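Local coordinates for uncharacterized protein (Bacteroides dorei DSM 17855, PDB 5TGF) that is probably a serine hydrolase of the beta-lactamase family, though its substrate is not known, and it binds calcium, at residues Leu179-Ser184 and Leu207-Arg212; Thr52-Ala57 and Phe305-Val310; Asp93-Ile98 and Glu131-Asp136. All coordinates share one frame; numbering follows the deposited sequence.

Contact 1 (Leu179-Ser184 and Leu207-Arg212)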
loop_
_atom_site.group_PDB
_atom_site.type_symbol
_atom_site.label_atom_id
_atom_site.label_comp_id
_atom_site.label_asym_id
_atom_site.label_seq_id
_atom_site.Cartn_x
_atom_site.Cartn_y
_atom_site.Cartn_z
ATOM N N LEU A 179 2.528 17.665 -1.626
ATOM C CA LEU A 179 1.402 17.295 -2.504
ATOM C C LEU A 179 0.068 17.968 -2.163
ATOM O O LEU A 179 -0.918 17.787 -2.867
ATOM C CB LEU A 179 1.217 15.771 -2.526
ATOM C CG LEU A 179 2.375 15.015 -3.186
ATOM C CD1 LEU A 179 2.159 13.515 -3.119
ATOM C CD2 LEU A 179 2.633 15.458 -4.621
ATOM N N GLY A 180 0.002 18.690 -1.050
ATOM C CA GLY A 180 -1.235 19.287 -0.614
ATOM C C GLY A 180 -2.265 18.294 -0.088
ATOM O O GLY A 180 -3.475 18.540 -0.172
HETATM N N MSE A 181 -1.792 17.171 0.464
HETATM C CA MSE A 181 -2.662 16.236 1.158
HETATM C C MSE A 181 -2.915 16.821 2.548
HETATM O O MSE A 181 -1.996 16.906 3.346
HETATM C CB MSE A 181 -2.006 14.858 1.261
HETATM C CG MSE A 181 -1.847 14.172 -0.110
HETATM SE SE MSE A 181 -0.606 12.652 0.128
HETATM C CE MSE A 181 -1.807 11.360 0.972
ATOM N N THR A 182 -4.131 17.227 2.852
ATOM C CA THR A 182 -4.351 17.950 4.132
ATOM C C THR A 182 -5.132 17.222 5.188
ATOM O O THR A 182 -5.292 17.752 6.300
ATOM C CB THR A 182 -5.036 19.305 3.900
ATOM O OG1 THR A 182 -6.234 19.095 3.172
ATOM C CG2 THR A 182 -4.071 20.229 3.127
ATOM N N HIS A 183 -5.615 16.020 4.895
ATOM C CA HIS A 183 -6.398 15.288 5.870
ATOM C C HIS A 183 -5.907 13.846 6.029
ATOM O O HIS A 183 -6.716 12.954 6.211
ATOM C CB HIS A 183 -7.875 15.283 5.433
ATOM C CG HIS A 183 -8.482 16.647 5.344
ATOM N ND1 HIS A 183 -8.707 17.282 4.144
ATOM C CD2 HIS A 183 -8.875 17.515 6.308
ATOM C CE1 HIS A 183 -9.222 18.481 4.370
ATOM N NE2 HIS A 183 -9.315 18.653 5.673
ATOM N N SER A 184 -4.609 13.613 5.888
ATOM C CA SER A 184 -4.057 12.275 6.001
ATOM C C SER A 184 -3.119 12.120 7.189
ATOM O O SER A 184 -2.400 13.057 7.538
ATOM C CB SER A 184 -3.323 11.898 4.718
ATOM O OG SER A 184 -4.223 11.860 3.636
ATOM N N LEU A 207 -10.435 10.543 -0.376
ATOM C CA LEU A 207 -10.339 10.395 -1.813
ATOM C C LEU A 207 -9.444 11.482 -2.422
ATOM O O LEU A 207 -8.532 11.144 -3.198
ATOM C CB LEU A 207 -11.708 10.462 -2.468
ATOM C CG LEU A 207 -11.699 10.396 -4.008
ATOM C CD1 LEU A 207 -11.233 9.015 -4.458
ATOM C CD2 LEU A 207 -13.040 10.761 -4.625
ATOM N N ASN A 208 -9.656 12.753 -2.030
ATOM C CA ASN A 208 -8.924 13.868 -2.632
ATOM C C ASN A 208 -7.441 13.792 -2.297
ATOM O O ASN A 208 -6.617 13.974 -3.176
ATOM C CB ASN A 208 -9.511 15.229 -2.205
ATOM C CG ASN A 208 -10.885 15.487 -2.809
ATOM O OD1 ASN A 208 -11.259 14.886 -3.825
ATOM N ND2 ASN A 208 -11.676 16.345 -2.149
ATOM N N ASP A 209 -7.104 13.449 -1.051
ATOM C CA ASP A 209 -5.713 13.299 -0.660
ATOM C C ASP A 209 -5.024 12.183 -1.440
ATOM O O ASP A 209 -3.934 12.381 -1.975
ATOM C CB ASP A 209 -5.583 13.041 0.832
ATOM C CG ASP A 209 -5.650 14.311 1.650
ATOM O OD1 ASP A 209 -5.974 15.409 1.096
ATOM O OD2 ASP A 209 -5.355 14.194 2.853
ATOM N N TYR A 210 -5.628 10.995 -1.493
ATOM C CA TYR A 210 -4.912 9.854 -2.055
ATOM C C TYR A 210 -4.770 9.968 -3.583
ATOM O O TYR A 210 -3.787 9.519 -4.166
ATOM C CB TYR A 210 -5.629 8.528 -1.679
ATOM C CG TYR A 210 -4.734 7.314 -1.674
ATOM C CD1 TYR A 210 -4.331 6.718 -2.863
ATOM C CD2 TYR A 210 -4.331 6.715 -0.484
ATOM C CE1 TYR A 210 -3.562 5.572 -2.865
ATOM C CE2 TYR A 210 -3.504 5.601 -0.489
ATOM C CZ TYR A 210 -3.121 5.038 -1.673
ATOM O OH TYR A 210 -2.275 3.956 -1.681
ATOM N N ILE A 211 -5.738 10.608 -4.226
ATOM C CA ILE A 211 -5.623 10.887 -5.661
ATOM C C ILE A 211 -4.386 11.762 -5.954
ATOM O O ILE A 211 -3.744 11.577 -6.973
ATOM C CB ILE A 211 -6.943 11.525 -6.186
ATOM C CG1 ILE A 211 -7.986 10.422 -6.445
ATOM C CG2 ILE A 211 -6.747 12.279 -7.498
ATOM C CD1 ILE A 211 -7.679 9.532 -7.661
ATOM N N ARG A 212 -4.074 12.721 -5.080
ATOM C CA ARG A 212 -2.849 13.530 -5.253
ATOM C C ARG A 212 -1.593 12.696 -5.202
ATOM O O ARG A 212 -0.658 12.893 -6.018
ATOM C CB ARG A 212 -2.749 14.677 -4.225
ATOM C CG ARG A 212 -3.876 15.695 -4.310
ATOM C CD ARG A 212 -3.970 16.507 -3.028
ATOM N NE ARG A 212 -4.987 17.537 -3.155
ATOM C CZ ARG A 212 -4.752 18.776 -3.555
ATOM N NH1 ARG A 212 -3.527 19.181 -3.795
ATOM N NH2 ARG A 212 -5.753 19.614 -3.688
HETATM O O HOH W 1 -9.245 15.750 1.603
#
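The guanidinium of R212 meets the turn after helix 167-179 in two ways. Over one face stands the carbonyl oxygen of G180, 3.3 Å above the plane and off toward the rim. At the edge, R212 NH1 donates to L179 O over 3.1 Å. That bond runs nearly in the guanidinium plane and enters the carbonyl on a lone pair. The chain from CG to NE is extended (chi3 176°), which carries the head group to the helix end. A second flat group, the D209 carboxylate, is gripped by three consecutive residues, and in a third, the H183 imidazole, T182 CB lies over one face. G180, at positive phi, closes helix 167-179 with a Schellman motif, and R212 of helix 207-218 bonds to the carbonyl of L179 at that end. D209 OD2 takes the backbone N of H183 at 2.8 Å on its syn lone pair and OG of S184 at 2.7 Å on its anti lone pair; T182 N reaches D209 OD1 at 3.1 Å from above the plane. Together these bonds fix the rotation of a buried carboxylate and should help keep it ionised. S184 OG is also bonded to T205. Between the two polar grips lies selenomethionine M181: its CG rests 3.3 Å from D209 O, and a bend at chi3 (77°) turns the methyl CE back toward that same oxygen. M181 also packs on F171 and A176 of helix 167-179.

Contact 2 (Thr52-Ala57 and Phe305-Val310); sequences TKVYVA and FFIAHV
F305 opens the segment with its ring edge turned to V56, whose CG1 lies near the ring plane, 4.4 Å from CZ; the touch is slight. The next residue to take part, I307, supplies the apolar centre. Its CG1 is anti to the backbone N (chi1 -165°) and the chain continues straight, so CD1 arrives tip to tip at V54, 3.7 Å from CB, with CG2 of the same valine close beside it. V56 crosses I307 obliquely, CG1 to CG1 at 3.9 Å, so the end of the isoleucine meets two valines of the same strand region. A308 contributes backbone instead: a water donates to A308 O at 2.7 Å. The same water donates to Y55 O at 2.9 Å, bridging the two segments, between which there is no direct hydrogen bond. H309 then lays CB 4.0 Å from V54 CG1, and its ring presents CD2 edge-on to Y55 O at 3.4 Å. ND1 donates to V310 O in the ring plane, which fixes the rotation of the imidazole, and NE2 is hydrogen-bonded to H195. The V56 side chain lies near, without touching, S58 and K61 of a possible SxxK motif, as in serine beta-lactamases. Strand 302-307 belongs to the antiparallel six-stranded sheet, between 28-35 and 293-297; strand 54-55 pairs separately with 204-205, and helix 207-218 packs L207 on F305 and I307.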
loop_
_atom_site.group_PDB
_atom_site.type_symbol
_atom_site.label_atom_id
_atom_site.label_comp_id
_atom_site.label_asym_id
_atom_site.label_seq_id
_atom_site.Cartn_x
_atom_site.Cartn_y
_atom_site.Cartn_z
ATOM N N THR A 52 -14.249 12.977 2.947
ATOM C CA THR A 52 -14.536 12.052 4.045
ATOM C C THR A 52 -13.304 11.279 4.451
ATOM O O THR A 52 -12.674 10.660 3.611
ATOM C CB THR A 52 -15.647 11.076 3.667
ATOM O OG1 THR A 52 -16.850 11.803 3.391
ATOM C CG2 THR A 52 -15.940 10.083 4.793
ATOM N N LYS A 53 -12.901 11.392 5.716
ATOM C CA LYS A 53 -11.743 10.674 6.184
ATOM C C LYS A 53 -12.090 9.211 6.464
ATOM O O LYS A 53 -13.124 8.928 7.081
ATOM C CB LYS A 53 -11.161 11.338 7.436
ATOM C CG LYS A 53 -10.450 12.628 7.128
ATOM C CD LYS A 53 -9.971 13.311 8.394
ATOM C CE LYS A 53 -8.702 12.667 8.916
ATOM N NZ LYS A 53 -8.403 13.141 10.290
ATOM N N VAL A 54 -11.239 8.299 5.993
ATOM C CA VAL A 54 -11.470 6.876 6.133
ATOM C C VAL A 54 -10.167 6.203 6.539
ATOM O O VAL A 54 -9.089 6.514 5.998
ATOM C CB VAL A 54 -11.977 6.250 4.810
ATOM C CG1 VAL A 54 -12.298 4.782 5.018
ATOM C CG2 VAL A 54 -13.208 6.956 4.265
ATOM N N TYR A 55 -10.264 5.253 7.464
ATOM C CA TYR A 55 -9.139 4.344 7.753
ATOM C C TYR A 55 -9.035 3.273 6.666
ATOM O O TYR A 55 -9.942 2.471 6.504
ATOM C CB TYR A 55 -9.337 3.687 9.102
ATOM C CG TYR A 55 -9.117 4.661 10.233
ATOM C CD1 TYR A 55 -7.831 5.003 10.609
ATOM C CD2 TYR A 55 -10.196 5.287 10.870
ATOM C CE1 TYR A 55 -7.602 5.983 11.574
ATOM C CE2 TYR A 55 -9.975 6.255 11.866
ATOM C CZ TYR A 55 -8.687 6.616 12.163
ATOM O OH TYR A 55 -8.402 7.540 13.150
ATOM N N VAL A 56 -7.979 3.337 5.869
ATOM C CA VAL A 56 -7.897 2.527 4.615
ATOM C C VAL A 56 -6.963 1.325 4.714
ATOM O O VAL A 56 -6.728 0.585 3.718
ATOM C CB VAL A 56 -7.463 3.384 3.416
ATOM C CG1 VAL A 56 -8.514 4.458 3.152
ATOM C CG2 VAL A 56 -6.093 3.994 3.618
ATOM N N ALA A 57 -6.456 1.086 5.915
ATOM C CA ALA A 57 -5.655 -0.118 6.182
ATOM C C ALA A 57 -4.491 -0.262 5.209
ATOM O O ALA A 57 -3.741 0.697 5.040
ATOM C CB ALA A 57 -6.567 -1.328 6.189
ATOM N N PHE A 305 -8.912 5.518 -7.574
ATOM C CA PHE A 305 -8.999 5.156 -6.164
ATOM C C PHE A 305 -10.462 5.032 -5.815
ATOM O O PHE A 305 -11.250 5.959 -6.073
ATOM C CB PHE A 305 -8.312 6.201 -5.303
ATOM C CG PHE A 305 -8.304 5.876 -3.824
ATOM C CD1 PHE A 305 -7.999 4.590 -3.384
ATOM C CD2 PHE A 305 -8.426 6.881 -2.884
ATOM C CE1 PHE A 305 -7.898 4.287 -2.039
ATOM C CE2 PHE A 305 -8.347 6.594 -1.535
ATOM C CZ PHE A 305 -8.105 5.292 -1.103
ATOM N N PHE A 306 -10.841 3.882 -5.264
ATOM C CA PHE A 306 -12.134 3.728 -4.587
ATOM C C PHE A 306 -11.887 3.686 -3.078
ATOM O O PHE A 306 -11.087 2.844 -2.569
ATOM C CB PHE A 306 -12.825 2.437 -5.050
ATOM C CG PHE A 306 -14.045 2.062 -4.262
ATOM C CD1 PHE A 306 -15.261 2.738 -4.447
ATOM C CD2 PHE A 306 -14.022 0.990 -3.391
ATOM C CE1 PHE A 306 -16.403 2.340 -3.751
ATOM C CE2 PHE A 306 -15.140 0.613 -2.688
ATOM C CZ PHE A 306 -16.333 1.309 -2.848
ATOM N N ILE A 307 -12.580 4.571 -2.349
ATOM C CA ILE A 307 -12.437 4.650 -0.893
ATOM C C ILE A 307 -13.779 4.332 -0.216
ATOM O O ILE A 307 -14.855 4.789 -0.637
ATOM C CB ILE A 307 -11.865 5.999 -0.434
ATOM C CG1 ILE A 307 -11.389 5.933 1.011
ATOM C CG2 ILE A 307 -12.860 7.128 -0.651
ATOM C CD1 ILE A 307 -10.696 7.224 1.464
ATOM N N ALA A 308 -13.706 3.481 0.805
ATOM C CA ALA A 308 -14.827 2.985 1.530
ATOM C C ALA A 308 -14.317 2.085 2.656
ATOM O O ALA A 308 -13.134 1.730 2.671
ATOM C CB ALA A 308 -15.759 2.202 0.612
ATOM N N HIS A 309 -15.206 1.734 3.574
ATOM C CA HIS A 309 -14.869 0.836 4.692
ATOM C C HIS A 309 -16.047 -0.116 4.895
ATOM O O HIS A 309 -17.141 0.284 5.263
ATOM C CB HIS A 309 -14.537 1.600 5.981
ATOM C CG HIS A 309 -13.910 0.746 7.045
ATOM N ND1 HIS A 309 -14.543 -0.360 7.586
ATOM C CD2 HIS A 309 -12.681 0.781 7.609
ATOM C CE1 HIS A 309 -13.725 -0.955 8.445
ATOM N NE2 HIS A 309 -12.589 -0.295 8.461
ATOM N N VAL A 310 -15.810 -1.389 4.645
ATOM C CA VAL A 310 -16.868 -2.431 4.742
ATOM C C VAL A 310 -17.499 -2.411 6.132
ATOM O O VAL A 310 -16.847 -2.074 7.154
ATOM C CB VAL A 310 -16.282 -3.841 4.375
ATOM C CG1 VAL A 310 -15.418 -4.361 5.529
ATOM C CG2 VAL A 310 -17.363 -4.850 4.006
HETATM O O HOH W 2 -10.969 1.159 4.191
#

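Contact 3 (Asp93-Ile98 and Glu131-Asp136)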
loop_
_atom_site.group_PDB
_atom_site.type_symbol
_atom_site.label_atom_id
_atom_site.label_comp_id
_atom_site.label_asym_id
_atom_site.label_seq_id
_atom_site.Cartn_x
_atom_site.Cartn_y
_atom_site.Cartn_z
ATOM N N ASP A 93 21.548 -10.757 16.357
ATOM C CA ASP A 93 20.289 -11.404 16.013
ATOM C C ASP A 93 20.349 -11.705 14.514
ATOM O O ASP A 93 20.914 -10.939 13.731
ATOM C CB ASP A 93 19.140 -10.435 16.362
ATOM C CG ASP A 93 17.782 -11.117 16.446
ATOM O OD1 ASP A 93 17.166 -11.340 15.376
ATOM O OD2 ASP A 93 17.329 -11.421 17.571
ATOM N N ALA A 94 19.829 -12.846 14.104
ATOM C CA ALA A 94 19.742 -13.153 12.672
ATOM C C ALA A 94 18.931 -12.115 11.873
ATOM O O ALA A 94 19.151 -11.947 10.677
ATOM C CB ALA A 94 19.149 -14.539 12.481
ATOM N N LYS A 95 17.997 -11.428 12.534
ATOM C CA LYS A 95 17.207 -10.390 11.883
ATOM C C LYS A 95 18.038 -9.186 11.476
ATOM O O LYS A 95 17.576 -8.388 10.668
ATOM C CB LYS A 95 16.084 -9.887 12.801
ATOM C CG LYS A 95 15.020 -10.934 13.091
ATOM C CD LYS A 95 13.802 -10.350 13.788
ATOM C CE LYS A 95 14.112 -9.893 15.210
ATOM N NZ LYS A 95 14.502 -10.990 16.144
ATOM N N GLY A 96 19.195 -8.977 12.112
ATOM C CA GLY A 96 20.026 -7.814 11.800
ATOM C C GLY A 96 20.451 -7.755 10.338
ATOM O O GLY A 96 20.740 -6.673 9.814
ATOM N N GLY A 97 20.511 -8.919 9.694
ATOM C CA GLY A 97 20.958 -8.999 8.304
ATOM C C GLY A 97 19.878 -8.852 7.249
ATOM O O GLY A 97 20.176 -8.845 6.040
ATOM N N ILE A 98 18.625 -8.734 7.692
ATOM C CA ILE A 98 17.511 -8.486 6.776
ATOM C C ILE A 98 17.724 -7.160 6.040
ATOM O O ILE A 98 18.154 -6.168 6.642
ATOM C CB ILE A 98 16.164 -8.488 7.531
ATOM C CG1 ILE A 98 15.897 -9.868 8.144
ATOM C CG2 ILE A 98 15.013 -8.133 6.582
ATOM C CD1 ILE A 98 14.726 -10.000 9.104
ATOM N N GLU A 131 9.816 -4.427 20.823
ATOM C CA GLU A 131 8.997 -5.636 20.983
ATOM C C GLU A 131 9.202 -6.630 19.830
ATOM O O GLU A 131 9.312 -7.841 20.059
ATOM C CB GLU A 131 7.533 -5.310 21.128
ATOM C CG GLU A 131 6.685 -6.573 21.288
ATOM C CD GLU A 131 5.377 -6.352 22.008
ATOM O OE1 GLU A 131 4.988 -5.166 22.187
ATOM O OE2 GLU A 131 4.725 -7.362 22.375
ATOM N N ILE A 132 9.317 -6.128 18.601
ATOM C CA ILE A 132 9.518 -7.018 17.462
ATOM C C ILE A 132 10.885 -7.738 17.557
ATOM O O ILE A 132 11.014 -8.894 17.147
ATOM C CB ILE A 132 9.365 -6.260 16.132
ATOM C CG1 ILE A 132 7.932 -5.736 16.002
ATOM C CG2 ILE A 132 9.777 -7.146 14.939
ATOM C CD1 ILE A 132 7.832 -4.565 15.043
ATOM N N LEU A 133 11.869 -7.069 18.138
ATOM C CA LEU A 133 13.226 -7.621 18.249
ATOM C C LEU A 133 13.226 -8.944 19.025
ATOM O O LEU A 133 13.999 -9.820 18.714
ATOM C CB LEU A 133 14.173 -6.609 18.904
ATOM C CG LEU A 133 15.592 -7.088 19.270
ATOM C CD1 LEU A 133 16.345 -7.568 18.045
ATOM C CD2 LEU A 133 16.350 -5.986 19.965
ATOM N N SER A 134 12.322 -9.095 19.989
ATOM C CA SER A 134 12.237 -10.302 20.825
ATOM C C SER A 134 11.683 -11.537 20.106
ATOM O O SER A 134 11.818 -12.629 20.606
ATOM C CB SER A 134 11.386 -10.016 22.080
ATOM O OG SER A 134 10.001 -9.905 21.733
ATOM N N LEU A 135 11.080 -11.376 18.929
ATOM C CA LEU A 135 10.344 -12.456 18.273
ATOM C C LEU A 135 11.242 -13.257 17.332
ATOM O O LEU A 135 11.977 -12.707 16.522
ATOM C CB LEU A 135 9.148 -11.905 17.467
ATOM C CG LEU A 135 8.072 -11.141 18.259
ATOM C CD1 LEU A 135 7.070 -10.494 17.304
ATOM C CD2 LEU A 135 7.381 -12.021 19.303
ATOM N N ASP A 136 11.112 -14.570 17.398
ATOM C CA ASP A 136 11.736 -15.457 16.429
ATOM C C ASP A 136 11.214 -15.176 15.018
ATOM O O ASP A 136 10.029 -14.784 14.805
ATOM C CB ASP A 136 11.387 -16.924 16.734
ATOM C CG ASP A 136 11.968 -17.419 18.046
ATOM O OD1 ASP A 136 13.038 -16.929 18.485
ATOM O OD2 ASP A 136 11.360 -18.360 18.609
#
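An Asx turn starts this contact: D93 OD1 accepts the backbone N of K95 on its anti lone pair, at the head of the 3-10 segment 94-97. K95 is the side chain that crosses to residues 131-136, where helix 125-133 gives way to loop. From CB, which points toward the other segment, CG sits anti to the carbonyl carbon (chi1 -66°). CD follows with chi2 near anti and comes 4.0 Å from L135 O. Bends at chi3 (-68°) and chi4 (-64°) then fold the end of the chain, so that CE lies 3.5 Å from L133 O and NZ drops among three oxygens. The ammonium donates to L133 O at 2.9 Å and to L135 O at 3.1 Å, each from above the carbonyl plane and not along a lone pair. The third partner of K95 NZ, D93 OD1, belongs to the residue two before it, in a 2.8 Å salt bridge that also comes from above the carboxylate plane. One aspartate oxygen therefore takes both the backbone N and the NZ of the same lysine, tying its two ends together, and the negative charge there probably steadies the protonated amine. Elsewhere in the helix, I132 packs on L150, Q153 and I154 of helix 150-163. Beside the lysine, D93 and L133 lie alongside with their side chains running opposite ways, CD1 of L133 4.0 Å from OD2 of D93.

How the contacts relate
From the N terminus, the chain first enters contact 2 at residues 52-57, whose partner, 305-310, comes only after 247 intervening residues. Within that long loop contact 3 closes a shorter one, from 93-98 to 131-136, and contact 1 then closes another, from 179-184 to 207-212; these two follow in series without crossing. Contact 2 joins strand 54-55 to the six-stranded sheet, contact 1 fastens the end of helix 167-179 and the loop after it to the start of helix 207-218, and contact 3 joins the loop between helices 83-86 and 100-103 to the end of helix 125-133. Contacts 1 and 2 touch, whereas contact 3 lies on the opposite side of the chain's centre from both.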